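Local coordinates for protein pyruvate carboxylase n-terminal domain (Aquifex aeolicus, PDB 1ULZ) that is the biotin carboxylase subunit of pyruvate carboxylase, a protein built around an ATP-grasp fold, at residues A[84-89]-A[287-292]; A[100-105]-A[267-272]; A[120-125]-A[263-268]; A[211-216]-A[318-323]. The protein carries 1 engineered substitution. All blocks are in the same frame, centred on the assembly; numbering follows the deposited sequence.

Contact 1: A[84-89]-A[287-292]; sequences LAENAE and EMNTRI
Glu86 reaches across from the turn at 84-89 to the backbone and side chain that follow Asn289 at the end of an outermost strand, 283-289, in the antiparallel sheet of the ATP-grasp fold. This ties the N-terminal Rossmann-like region to the ATP-grasp region.

The charged pairing comes first. Glu86 OE2 forms a salt bridge with Arg291 NE at 2.9 Å, and the carboxylate and guanidinium planes stand 78° apart. Only NE of the guanidinium bonds across the contact, Arg291 NH2 staying 4.0 Å from Glu86 OE2. The nitrogen meets the oxygen from above the carboxylate plane.

Glu86 uses its second oxygen for a backbone bond: Thr290 N donates to Glu86 OE1 at 3.1 Å, again from above the carboxylate plane. Glutamate suits the place because its chain, extended beyond CG, carries both oxygens across to two successive residues. Thr290 itself sits at the centre of an inverse gamma turn. The two main chains are also joined through water 1, which donates to Ala85 O and Thr290 O, each at 2.7 Å.

Apolar packing is thin. Ala85 CB lies 4.0 Å from Arg291 CD, and a small methyl suits the close approach of the type I turn of Leu84 to Asn87. Asn87 then caps the following helix through Phe90 N.

The CB of Asn289, whose amide bonds Glu274, lies over one face of the guanidinium, and Arg291 NH1 donates to Ile292 O at 3.0 Å.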
loop_
_atom_site.group_PDB
_atom_site.type_symbol
_atom_site.label_atom_id
_atom_site.label_comp_id
_atom_site.label_asym_id
_atom_site.label_seq_id
_atom_site.Cartn_x
_atom_site.Cartn_y
_atom_site.Cartn_z
ATOM N N LEU A 84 -12.616 -21.553 14.951
ATOM C CA LEU A 84 -11.843 -22.738 15.339
ATOM C C LEU A 84 -10.331 -22.517 15.371
ATOM O O LEU A 84 -9.574 -23.479 15.515
ATOM C CB LEU A 84 -12.143 -23.901 14.391
ATOM C CG LEU A 84 -13.592 -24.373 14.236
ATOM C CD1 LEU A 84 -13.649 -25.449 13.168
ATOM C CD2 LEU A 84 -14.116 -24.899 15.562
ATOM N N ALA A 85 -9.899 -21.261 15.252
ATOM C CA ALA A 85 -8.473 -20.921 15.232
ATOM C C ALA A 85 -7.669 -21.443 16.414
ATOM O O ALA A 85 -6.567 -21.964 16.241
ATOM C CB ALA A 85 -8.298 -19.410 15.133
ATOM N N GLU A 86 -8.213 -21.295 17.614
ATOM C CA GLU A 86 -7.518 -21.745 18.806
ATOM C C GLU A 86 -8.218 -22.921 19.468
ATOM O O GLU A 86 -8.209 -23.054 20.684
ATOM C CB GLU A 86 -7.367 -20.580 19.787
ATOM C CG GLU A 86 -6.660 -19.373 19.171
ATOM C CD GLU A 86 -6.534 -18.211 20.131
ATOM O OE1 GLU A 86 -5.616 -18.234 20.976
ATOM O OE2 GLU A 86 -7.356 -17.274 20.048
ATOM N N ASN A 87 -8.819 -23.771 18.646
ATOM C CA ASN A 87 -9.518 -24.961 19.117
ATOM C C ASN A 87 -8.526 -26.122 19.018
ATOM O O ASN A 87 -8.340 -26.698 17.943
ATOM C CB ASN A 87 -10.732 -25.230 18.225
ATOM C CG ASN A 87 -11.611 -26.342 18.750
ATOM O OD1 ASN A 87 -11.157 -27.469 18.958
ATOM N ND2 ASN A 87 -12.885 -26.035 18.962
ATOM N N ALA A 88 -7.887 -26.461 20.136
ATOM C CA ALA A 88 -6.898 -27.540 20.150
ATOM C C ALA A 88 -7.470 -28.848 19.624
ATOM O O ALA A 88 -6.775 -29.612 18.963
ATOM C CB ALA A 88 -6.341 -27.734 21.562
ATOM N N GLU A 89 -8.744 -29.097 19.902
ATOM C CA GLU A 89 -9.399 -30.322 19.449
ATOM C C GLU A 89 -9.459 -30.400 17.923
ATOM O O GLU A 89 -9.129 -31.428 17.329
ATOM C CB GLU A 89 -10.818 -30.401 20.029
ATOM C CG GLU A 89 -11.505 -31.733 19.819
ATOM C CD GLU A 89 -12.919 -31.770 20.402
ATOM O OE1 GLU A 89 -13.575 -32.826 20.282
ATOM O OE2 GLU A 89 -13.374 -30.749 20.976
ATOM N N GLU A 287 -1.195 -13.166 28.375
ATOM C CA GLU A 287 -1.626 -14.358 27.653
ATOM C C GLU A 287 -1.084 -14.380 26.228
ATOM O O GLU A 287 -0.498 -13.405 25.756
ATOM C CB GLU A 287 -3.150 -14.431 27.600
ATOM C CG GLU A 287 -3.779 -13.364 26.719
ATOM C CD GLU A 287 -5.284 -13.475 26.684
ATOM O OE1 GLU A 287 -5.780 -14.597 26.439
ATOM O OE2 GLU A 287 -5.972 -12.450 26.895
ATOM N N MET A 288 -1.303 -15.498 25.544
ATOM C CA MET A 288 -0.826 -15.662 24.180
ATOM C C MET A 288 -1.885 -16.199 23.231
ATOM O O MET A 288 -2.517 -17.222 23.505
ATOM C CB MET A 288 0.387 -16.599 24.163
ATOM C CG MET A 288 0.798 -17.078 22.773
ATOM S SD MET A 288 2.341 -18.037 22.793
ATOM C CE MET A 288 3.139 -17.477 21.296
ATOM N N ASN A 289 -2.090 -15.494 22.124
ATOM C CA ASN A 289 -3.042 -15.925 21.110
ATOM C C ASN A 289 -2.227 -16.813 20.167
ATOM O O ASN A 289 -1.248 -16.360 19.561
ATOM C CB ASN A 289 -3.606 -14.732 20.326
ATOM C CG ASN A 289 -4.229 -13.671 21.222
ATOM O OD1 ASN A 289 -5.019 -13.979 22.112
ATOM N ND2 ASN A 289 -3.884 -12.408 20.975
ATOM N N THR A 290 -2.620 -18.074 20.054
ATOM C CA THR A 290 -1.907 -19.013 19.199
ATOM C C THR A 290 -2.530 -19.021 17.810
ATOM O O THR A 290 -3.036 -20.047 17.351
ATOM C CB THR A 290 -1.978 -20.424 19.790
ATOM O OG1 THR A 290 -3.350 -20.793 19.954
ATOM C CG2 THR A 290 -1.276 -20.470 21.149
ATOM N N ARG A 291 -2.469 -17.874 17.143
ATOM C CA ARG A 291 -3.068 -17.714 15.823
ATOM C C ARG A 291 -2.613 -16.400 15.206
ATOM O O ARG A 291 -1.890 -15.628 15.838
ATOM C CB ARG A 291 -4.584 -17.666 15.966
ATOM C CG ARG A 291 -5.044 -16.553 16.911
ATOM C CD ARG A 291 -6.541 -16.288 16.821
ATOM N NE ARG A 291 -7.023 -15.426 17.900
ATOM C CZ ARG A 291 -6.925 -14.098 17.930
ATOM N NH1 ARG A 291 -6.359 -13.432 16.932
ATOM N NH2 ARG A 291 -7.394 -13.432 18.977
ATOM N N ILE A 292 -3.049 -16.149 13.974
ATOM C CA ILE A 292 -2.723 -14.903 13.294
ATOM C C ILE A 292 -3.487 -13.809 14.045
ATOM O O ILE A 292 -4.579 -14.047 14.570
ATOM C CB ILE A 292 -3.172 -14.926 11.798
ATOM C CG1 ILE A 292 -2.685 -13.664 11.081
ATOM C CG2 ILE A 292 -4.693 -15.005 11.696
ATOM C CD1 ILE A 292 -1.182 -13.526 11.028
HETATM O O HOH W 1 -4.046 -21.468 15.293
#

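Contact 2: A[100-105]-A[267-272]; sequences TFIGPH and YYNAGT
Pro104 lies on Tyr267 at the tight end of this contact, where the connection leaving strand 100-101 of the parallel Rossmann-like sheet meets the start of strand 269-277 of the ATP-grasp sheet. The two chains run roughly antiparallel but make no direct hydrogen bond.

On the packed side, Pro104 CB sits over one face of the Tyr267 ring, 3.9 Å from its centroid, in a CH-pi contact. The rigid pyrrolidine ring lies alongside the aromatic one and offers apolar methylenes, and its backbone has no N-H to satisfy. The phenol is fixed at its tip, since Tyr267 OH donates to Ala270 O at 2.6 Å. Ile109 of helix 106-113 also packs on Pro104. Next to it, Pro104 CA approaches Tyr268 O at 3.4 Å as a CA-H...O contact. Asn269 CB and CG rest against Gly103, where glycine suits the place because a CB there would run into Phe101 CE1.

The other side is looser and bridged by water. Tyr268, with CG between its backbone N and carbonyl carbon (chi1 53°), brings its ring beside Gly103 O, with Tyr268 CE1 3.5 Å away, and its OH to the edge of the His105 ring, 3.7 Å from His105 ND1. Two waters bridge polar groups. Water 2 donates to Gly103 O and accepts from Asn269 ND2 at 3.0 Å. Water 3 lies over the centre of the Tyr268 ring and accepts from His105 N at 2.8 Å, with a weaker bond from Tyr268 N.

The chemistry therefore implies a joint fastened by aromatic and proline packing, with its polar groups bridged by water.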
loop_
_atom_site.group_PDB
_atom_site.type_symbol
_atom_site.label_atom_id
_atom_site.label_comp_id
_atom_site.label_asym_id
_atom_site.label_seq_id
_atom_site.Cartn_x
_atom_site.Cartn_y
_atom_site.Cartn_z
ATOM N N THR A 100 -3.049 -30.713 7.050
ATOM C CA THR A 100 -2.113 -29.779 7.662
ATOM C C THR A 100 -2.817 -28.561 8.245
ATOM O O THR A 100 -3.329 -27.714 7.509
ATOM C CB THR A 100 -1.058 -29.282 6.652
ATOM O OG1 THR A 100 -0.258 -30.384 6.211
ATOM C CG2 THR A 100 -0.150 -28.237 7.298
ATOM N N PHE A 101 -2.862 -28.482 9.570
ATOM C CA PHE A 101 -3.480 -27.342 10.223
ATOM C C PHE A 101 -2.442 -26.221 10.178
ATOM O O PHE A 101 -1.315 -26.385 10.654
ATOM C CB PHE A 101 -3.851 -27.697 11.670
ATOM C CG PHE A 101 -4.527 -26.580 12.428
ATOM C CD1 PHE A 101 -3.786 -25.699 13.205
ATOM C CD2 PHE A 101 -5.903 -26.417 12.369
ATOM C CE1 PHE A 101 -4.405 -24.676 13.911
ATOM C CE2 PHE A 101 -6.533 -25.393 13.074
ATOM C CZ PHE A 101 -5.784 -24.524 13.844
ATOM N N ILE A 102 -2.810 -25.098 9.571
ATOM C CA ILE A 102 -1.900 -23.969 9.475
ATOM C C ILE A 102 -1.922 -23.188 10.784
ATOM O O ILE A 102 -2.687 -22.242 10.951
ATOM C CB ILE A 102 -2.278 -23.063 8.280
ATOM C CG1 ILE A 102 -2.154 -23.871 6.986
ATOM C CG2 ILE A 102 -1.371 -21.834 8.224
ATOM C CD1 ILE A 102 -2.502 -23.103 5.731
ATOM N N GLY A 103 -1.079 -23.625 11.718
ATOM C CA GLY A 103 -0.977 -23.000 13.023
ATOM C C GLY A 103 -0.032 -23.809 13.897
ATOM O O GLY A 103 0.606 -24.745 13.416
ATOM N N PRO A 104 0.091 -23.473 15.187
ATOM C CA PRO A 104 0.989 -24.223 16.069
ATOM C C PRO A 104 0.487 -25.645 16.341
ATOM O O PRO A 104 -0.598 -26.020 15.901
ATOM C CB PRO A 104 1.033 -23.360 17.328
ATOM C CG PRO A 104 -0.332 -22.736 17.351
ATOM C CD PRO A 104 -0.556 -22.360 15.903
ATOM N N HIS A 105 1.282 -26.436 17.055
ATOM C CA HIS A 105 0.896 -27.810 17.376
ATOM C C HIS A 105 -0.332 -27.785 18.280
ATOM O O HIS A 105 -0.470 -26.894 19.121
ATOM C CB HIS A 105 2.037 -28.537 18.089
ATOM C CG HIS A 105 1.788 -30.001 18.273
ATOM N ND1 HIS A 105 2.136 -30.940 17.325
ATOM C CD2 HIS A 105 1.169 -30.680 19.268
ATOM C CE1 HIS A 105 1.738 -32.133 17.727
ATOM N NE2 HIS A 105 1.148 -32.003 18.903
ATOM N N TYR A 267 6.843 -23.834 20.160
ATOM C CA TYR A 267 5.918 -23.071 19.337
ATOM C C TYR A 267 6.428 -22.821 17.925
ATOM O O TYR A 267 7.592 -22.484 17.728
ATOM C CB TYR A 267 5.610 -21.719 19.997
ATOM C CG TYR A 267 4.360 -21.042 19.457
ATOM C CD1 TYR A 267 4.389 -20.313 18.271
ATOM C CD2 TYR A 267 3.140 -21.191 20.100
ATOM C CE1 TYR A 267 3.231 -19.761 17.742
ATOM C CE2 TYR A 267 1.985 -20.647 19.583
ATOM C CZ TYR A 267 2.034 -19.934 18.402
ATOM O OH TYR A 267 0.873 -19.411 17.880
ATOM N N TYR A 268 5.561 -23.016 16.940
ATOM C CA TYR A 268 5.919 -22.717 15.560
ATOM C C TYR A 268 4.740 -22.064 14.846
ATOM O O TYR A 268 3.601 -22.148 15.305
ATOM C CB TYR A 268 6.439 -23.951 14.807
ATOM C CG TYR A 268 5.578 -25.186 14.820
ATOM C CD1 TYR A 268 4.377 -25.238 14.119
ATOM C CD2 TYR A 268 6.004 -26.334 15.474
ATOM C CE1 TYR A 268 3.629 -26.403 14.065
ATOM C CE2 TYR A 268 5.266 -27.503 15.422
ATOM C CZ TYR A 268 4.082 -27.534 14.718
ATOM O OH TYR A 268 3.355 -28.703 14.659
ATOM N N ASN A 269 5.036 -21.396 13.738
ATOM C CA ASN A 269 4.064 -20.658 12.943
ATOM C C ASN A 269 3.810 -19.333 13.666
ATOM O O ASN A 269 4.591 -18.953 14.537
ATOM C CB ASN A 269 2.756 -21.437 12.747
ATOM C CG ASN A 269 2.086 -21.116 11.405
ATOM O OD1 ASN A 269 1.695 -19.972 11.147
ATOM N ND2 ASN A 269 1.970 -22.123 10.541
ATOM N N ALA A 270 2.729 -18.638 13.318
ATOM C CA ALA A 270 2.429 -17.335 13.917
ATOM C C ALA A 270 1.779 -17.345 15.298
ATOM O O ALA A 270 0.937 -18.189 15.605
ATOM C CB ALA A 270 1.572 -16.508 12.955
ATOM N N GLY A 271 2.175 -16.377 16.122
ATOM C CA GLY A 271 1.630 -16.254 17.460
ATOM C C GLY A 271 1.859 -14.867 18.031
ATOM O O GLY A 271 2.731 -14.129 17.569
ATOM N N THR A 272 1.070 -14.506 19.040
ATOM C CA THR A 272 1.193 -13.202 19.681
ATOM C C THR A 272 1.184 -13.323 21.198
ATOM O O THR A 272 0.294 -13.953 21.769
ATOM C CB THR A 272 0.040 -12.266 19.269
ATOM O OG1 THR A 272 0.088 -12.043 17.856
ATOM C CG2 THR A 272 0.150 -10.928 19.986
HETATM O O HOH W 2 2.251 -25.089 11.061
HETATM O O HOH W 3 3.880 -25.516 17.567
#

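Contact 3: A[120-125]-A[263-268]; sequences EVMKKA and KEIGYY
Met122 bends at chi2 and chi3 (-65° and 97°), which turns its CE back toward Ile265 although its CA-CB bond starts out away from it. Ile265 holds CG1 between its backbone N and carbonyl carbon (chi1 58°), which leaves CG2 anti to the carbonyl carbon, and that methyl becomes the meeting point of the contact.

Met122 CE touches Ile265 CG2 at 3.7 Å, the two side chains crossing at about a right angle. A second methyl arrives from the preceding residue of the helix, Val121, whose CG1 lies 3.8 Å from Ile265 CG2. The beta-branched isoleucine can thus engage two residues of helix 115-124 with one branch, while its CD1 stays 3.8 Å from Met122 CE. Methionine suits the place because its flexible thioether can turn back toward Ile265, where Phe285 and Ala261 also touch it.

This is plain packing between the end of helix 115-124 and the C-terminus of helix 248-264 in the ATP-grasp region. The latter helix finishes in a Schellman motif: Gly266 takes a positive phi as the C-prime residue, and Gly266 N bonds Lys263 O at 3.0 Å. Ile265, just before it, leaves helical geometry, and its side chain points across the contact.

At the outer margin, Glu264, extended beyond CG, lays its carboxylate against Ala125, with Glu264 OE1 3.8 Å from Ala125 CA. Alanine's small CB lets the carboxylate approach. Lys260, one turn earlier on the same helix, bonds Ala125 O.

No hydrogen bond or salt bridge spans the two segments, so their cohesion rests on van der Waals contact of methyls, with the carboxylate kept on the solvent-facing rim.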
loop_
_atom_site.group_PDB
_atom_site.type_symbol
_atom_site.label_atom_id
_atom_site.label_comp_id
_atom_site.label_asym_id
_atom_site.label_seq_id
_atom_site.Cartn_x
_atom_site.Cartn_y
_atom_site.Cartn_z
ATOM N N GLU A 120 2.008 -19.672 34.167
ATOM C CA GLU A 120 2.994 -20.350 35.009
ATOM C C GLU A 120 4.102 -20.930 34.148
ATOM O O GLU A 120 5.271 -20.930 34.531
ATOM C CB GLU A 120 2.345 -21.479 35.821
ATOM C CG GLU A 120 1.884 -21.051 37.201
ATOM C CD GLU A 120 2.931 -20.214 37.918
ATOM O OE1 GLU A 120 2.811 -18.964 37.899
ATOM O OE2 GLU A 120 3.886 -20.796 38.485
ATOM N N VAL A 121 3.729 -21.434 32.980
ATOM C CA VAL A 121 4.710 -21.990 32.062
ATOM C C VAL A 121 5.633 -20.870 31.582
ATOM O O VAL A 121 6.855 -21.003 31.622
ATOM C CB VAL A 121 4.021 -22.647 30.851
ATOM C CG1 VAL A 121 5.055 -23.034 29.807
ATOM C CG2 VAL A 121 3.254 -23.882 31.307
ATOM N N MET A 122 5.046 -19.759 31.141
ATOM C CA MET A 122 5.837 -18.625 30.669
ATOM C C MET A 122 6.738 -18.080 31.780
ATOM O O MET A 122 7.908 -17.766 31.554
ATOM C CB MET A 122 4.914 -17.519 30.156
ATOM C CG MET A 122 4.154 -17.886 28.882
ATOM S SD MET A 122 5.252 -18.128 27.456
ATOM C CE MET A 122 5.420 -19.876 27.491
ATOM N N LYS A 123 6.187 -17.965 32.982
ATOM C CA LYS A 123 6.958 -17.468 34.118
ATOM C C LYS A 123 8.223 -18.300 34.290
ATOM O O LYS A 123 9.324 -17.759 34.405
ATOM C CB LYS A 123 6.121 -17.547 35.391
ATOM C CG LYS A 123 6.804 -17.015 36.637
ATOM C CD LYS A 123 5.839 -17.079 37.813
ATOM C CE LYS A 123 6.479 -16.574 39.090
ATOM N NZ LYS A 123 5.525 -16.702 40.223
ATOM N N LYS A 124 8.064 -19.618 34.297
ATOM C CA LYS A 124 9.200 -20.514 34.460
ATOM C C LYS A 124 10.137 -20.485 33.263
ATOM O O LYS A 124 11.282 -20.932 33.351
ATOM C CB LYS A 124 8.714 -21.942 34.708
ATOM C CG LYS A 124 8.147 -22.154 36.101
ATOM C CD LYS A 124 7.474 -23.524 36.226
ATOM C CE LYS A 124 6.750 -23.670 37.560
ATOM N NZ LYS A 124 5.478 -24.442 37.395
ATOM N N ALA A 125 9.656 -19.962 32.143
ATOM C CA ALA A 125 10.483 -19.876 30.949
ATOM C C ALA A 125 11.270 -18.574 30.960
ATOM O O ALA A 125 11.994 -18.273 30.011
ATOM C CB ALA A 125 9.613 -19.951 29.706
ATOM N N LYS A 263 10.444 -20.895 21.982
ATOM C CA LYS A 263 11.205 -22.081 21.620
ATOM C C LYS A 263 11.085 -23.154 22.693
ATOM O O LYS A 263 10.981 -24.342 22.384
ATOM C CB LYS A 263 12.681 -21.725 21.398
ATOM C CG LYS A 263 12.920 -20.833 20.189
ATOM C CD LYS A 263 14.360 -20.353 20.102
ATOM C CE LYS A 263 14.536 -19.389 18.936
ATOM N NZ LYS A 263 15.950 -18.953 18.738
ATOM N N GLU A 264 11.081 -22.730 23.953
ATOM C CA GLU A 264 10.987 -23.662 25.067
ATOM C C GLU A 264 9.705 -24.491 25.057
ATOM O O GLU A 264 9.701 -25.634 25.518
ATOM C CB GLU A 264 11.137 -22.914 26.403
ATOM C CG GLU A 264 10.903 -23.780 27.641
ATOM C CD GLU A 264 11.571 -23.219 28.895
ATOM O OE1 GLU A 264 11.092 -23.512 30.017
ATOM O OE2 GLU A 264 12.585 -22.493 28.763
ATOM N N ILE A 265 8.616 -23.935 24.531
ATOM C CA ILE A 265 7.361 -24.686 24.479
ATOM C C ILE A 265 7.121 -25.333 23.118
ATOM O O ILE A 265 6.052 -25.889 22.872
ATOM C CB ILE A 265 6.143 -23.800 24.815
ATOM C CG1 ILE A 265 6.071 -22.619 23.850
ATOM C CG2 ILE A 265 6.237 -23.298 26.257
ATOM C CD1 ILE A 265 4.931 -21.678 24.170
ATOM N N GLY A 266 8.112 -25.257 22.233
ATOM C CA GLY A 266 7.965 -25.855 20.915
ATOM C C GLY A 266 6.983 -25.143 19.993
ATOM O O GLY A 266 6.365 -25.764 19.128
ATOM N N TYR A 267 6.843 -23.834 20.160
ATOM C CA TYR A 267 5.918 -23.071 19.337
ATOM C C TYR A 267 6.428 -22.821 17.925
ATOM O O TYR A 267 7.592 -22.484 17.728
ATOM C CB TYR A 267 5.610 -21.719 19.997
ATOM C CG TYR A 267 4.360 -21.042 19.457
ATOM C CD1 TYR A 267 4.389 -20.313 18.271
ATOM C CD2 TYR A 267 3.140 -21.191 20.100
ATOM C CE1 TYR A 267 3.231 -19.761 17.742
ATOM C CE2 TYR A 267 1.985 -20.647 19.583
ATOM C CZ TYR A 267 2.034 -19.934 18.402
ATOM O OH TYR A 267 0.873 -19.411 17.880
ATOM N N TYR A 268 5.561 -23.016 16.940
ATOM C CA TYR A 268 5.919 -22.717 15.560
ATOM C C TYR A 268 4.740 -22.064 14.846
ATOM O O TYR A 268 3.601 -22.148 15.305
ATOM C CB TYR A 268 6.439 -23.951 14.807
ATOM C CG TYR A 268 5.578 -25.186 14.820
ATOM C CD1 TYR A 268 4.377 -25.238 14.119
ATOM C CD2 TYR A 268 6.004 -26.334 15.474
ATOM C CE1 TYR A 268 3.629 -26.403 14.065
ATOM C CE2 TYR A 268 5.266 -27.503 15.422
ATOM C CZ TYR A 268 4.082 -27.534 14.718
ATOM O OH TYR A 268 3.355 -28.703 14.659
#

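Contact 4: A[211-216]-A[318-323]; sequences QVLGDK and EPLTIK
Asp215 and Leu320 bring their backbones to 5.3 Å between CA atoms, where the chain leaving strand 206-214 passes the irregular loop that follows helix 307-315, without forming a ladder of backbone bonds.

The principal link is side chain to main chain. Leu320 N donates to Asp215 OD1 at 2.7 Å with an N-H...O angle of 162°, nearly straight, and uses the anti lone pair of that oxygen. Asp215 CG lies between its own backbone N and carbonyl carbon (chi1 63°), which brings the short carboxylate to the loop. The other oxygen, Asp215 OD2, is taken by His217 N and Asn219 N of the turn that follows, so one aspartate joins that hairpin turn to the loop. Pro319 CA also lies 3.5 Å from Asp215 OD1.

Leu320 supplies the apolar half. Its CD2 lies 3.5 Å from Leu213 O, and its CD1 meets Leu213 CD2 at 4.2 Å, a loose touch of branch tips. The branched leucine chain suits this buried corner, where Ile221 of strand 220-232 and Trp310 of helix 307-315 also contact it. Leu320 CD2 also lies 4.1 Å from Gly214 CA.

Beyond Asp215 a water joins the main chains: water 4 accepts from Lys216 N at 2.9 Å and donates to Glu318 O at 2.7 Å.

Three backbone N-H groups, two on OD2 and one on OD1, grip the buried carboxylate of Asp215, which would probably favour its ionised form and ties the loop to the turn.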
loop_
_atom_site.group_PDB
_atom_site.type_symbol
_atom_site.label_atom_id
_atom_site.label_comp_id
_atom_site.label_asym_id
_atom_site.label_seq_id
_atom_site.Cartn_x
_atom_site.Cartn_y
_atom_site.Cartn_z
ATOM N N GLN A 211 4.851 -9.931 18.286
ATOM C CA GLN A 211 4.530 -10.830 17.187
ATOM C C GLN A 211 5.595 -11.926 17.142
ATOM O O GLN A 211 6.792 -11.641 17.101
ATOM C CB GLN A 211 4.525 -10.075 15.855
ATOM C CG GLN A 211 4.260 -10.955 14.641
ATOM C CD GLN A 211 2.912 -11.649 14.699
ATOM O OE1 GLN A 211 1.870 -10.997 14.740
ATOM N NE2 GLN A 211 2.926 -12.980 14.706
ATOM N N VAL A 212 5.155 -13.178 17.153
ATOM C CA VAL A 212 6.078 -14.307 17.104
ATOM C C VAL A 212 5.915 -15.056 15.783
ATOM O O VAL A 212 4.825 -15.093 15.220
ATOM C CB VAL A 212 5.809 -15.282 18.269
ATOM C CG1 VAL A 212 6.791 -16.437 18.225
ATOM C CG2 VAL A 212 5.907 -14.541 19.590
ATOM N N LEU A 213 7.003 -15.636 15.283
ATOM C CA LEU A 213 6.964 -16.395 14.035
ATOM C C LEU A 213 8.112 -17.398 14.040
ATOM O O LEU A 213 9.280 -17.028 14.173
ATOM C CB LEU A 213 7.093 -15.460 12.818
ATOM C CG LEU A 213 6.858 -16.077 11.428
ATOM C CD1 LEU A 213 5.432 -16.579 11.330
ATOM C CD2 LEU A 213 7.128 -15.044 10.336
ATOM N N GLY A 214 7.778 -18.675 13.916
ATOM C CA GLY A 214 8.814 -19.690 13.912
ATOM C C GLY A 214 8.505 -20.812 12.943
ATOM O O GLY A 214 7.343 -21.092 12.669
ATOM N N ASP A 215 9.540 -21.448 12.409
ATOM C CA ASP A 215 9.329 -22.555 11.487
ATOM C C ASP A 215 9.336 -23.853 12.296
ATOM O O ASP A 215 9.523 -23.823 13.515
ATOM C CB ASP A 215 10.404 -22.560 10.394
ATOM C CG ASP A 215 11.811 -22.781 10.935
ATOM O OD1 ASP A 215 12.773 -22.490 10.191
ATOM O OD2 ASP A 215 11.965 -23.253 12.083
ATOM N N LYS A 216 9.116 -24.987 11.643
ATOM C CA LYS A 216 9.089 -26.257 12.363
ATOM C C LYS A 216 10.491 -26.841 12.528
ATOM O O LYS A 216 10.654 -28.032 12.783
ATOM C CB LYS A 216 8.182 -27.253 11.630
ATOM C CG LYS A 216 6.820 -26.664 11.254
ATOM C CD LYS A 216 5.680 -27.680 11.335
ATOM C CE LYS A 216 5.789 -28.767 10.290
ATOM N NZ LYS A 216 4.789 -29.859 10.551
ATOM N N GLU A 318 8.502 -25.537 5.174
ATOM C CA GLU A 318 9.605 -24.697 4.749
ATOM C C GLU A 318 10.331 -24.058 5.925
ATOM O O GLU A 318 9.748 -23.826 6.984
ATOM C CB GLU A 318 9.099 -23.612 3.800
ATOM C CG GLU A 318 8.650 -24.148 2.452
ATOM C CD GLU A 318 8.467 -23.047 1.424
ATOM O OE1 GLU A 318 9.296 -22.109 1.404
ATOM O OE2 GLU A 318 7.504 -23.129 0.630
ATOM N N PRO A 319 11.630 -23.784 5.757
ATOM C CA PRO A 319 12.422 -23.165 6.814
ATOM C C PRO A 319 12.244 -21.652 6.770
ATOM O O PRO A 319 12.172 -21.063 5.686
ATOM C CB PRO A 319 13.841 -23.580 6.452
ATOM C CG PRO A 319 13.814 -23.515 4.961
ATOM C CD PRO A 319 12.485 -24.180 4.624
ATOM N N LEU A 320 12.154 -21.037 7.944
ATOM C CA LEU A 320 12.019 -19.588 8.040
ATOM C C LEU A 320 13.404 -19.019 7.729
ATOM O O LEU A 320 14.301 -19.066 8.562
ATOM C CB LEU A 320 11.582 -19.190 9.454
ATOM C CG LEU A 320 11.432 -17.691 9.743
ATOM C CD1 LEU A 320 10.509 -17.043 8.714
ATOM C CD2 LEU A 320 10.888 -17.503 11.149
ATOM N N THR A 321 13.578 -18.484 6.528
ATOM C CA THR A 321 14.878 -17.957 6.128
ATOM C C THR A 321 15.167 -16.532 6.582
ATOM O O THR A 321 15.788 -15.759 5.861
ATOM C CB THR A 321 15.045 -18.034 4.604
ATOM O OG1 THR A 321 14.008 -17.276 3.972
ATOM C CG2 THR A 321 14.974 -19.494 4.134
ATOM N N ILE A 322 14.718 -16.190 7.783
ATOM C CA ILE A 322 14.945 -14.860 8.342
ATOM C C ILE A 322 15.575 -14.996 9.722
ATOM O O ILE A 322 15.016 -15.657 10.593
ATOM C CB ILE A 322 13.625 -14.078 8.519
ATOM C CG1 ILE A 322 12.889 -13.956 7.185
ATOM C CG2 ILE A 322 13.920 -12.698 9.089
ATOM C CD1 ILE A 322 11.569 -13.188 7.289
ATOM N N LYS A 323 16.739 -14.385 9.920
ATOM C CA LYS A 323 17.400 -14.436 11.222
ATOM C C LYS A 323 16.920 -13.219 12.010
ATOM O O LYS A 323 16.540 -12.217 11.416
ATOM C CB LYS A 323 18.923 -14.369 11.059
ATOM C CG LYS A 323 19.548 -15.499 10.246
ATOM C CD LYS A 323 21.070 -15.300 10.156
ATOM C CE LYS A 323 21.738 -16.325 9.238
ATOM N NZ LYS A 323 21.282 -16.196 7.817
HETATM O O HOH W 4 8.381 -25.096 8.881
#

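In the fold
Contacts 1, 2 and 4 all reach one antiparallel sheet of the ATP-grasp fold, on the neighbouring strands 283-289, 269-277 and 206-214. Contacts 1 and 2 lie closest, with centres about 8 Å apart; Asn289 N probably bonds Thr272 O between them, and both join this sheet to the N-terminal Rossmann-like region. Contact 2 is about 11 Å from contact 4 between centres, and Asn269 N probably bonds Gly214 O. Contact 3, its centre about 14 Å from that of contact 2, shares Tyr267 and Tyr268 with it, as helix 248-264 runs into strand 269-277. Tyr267 also packs on Thr290 of contact 1, and Tyr268 on Lys216 of contact 4.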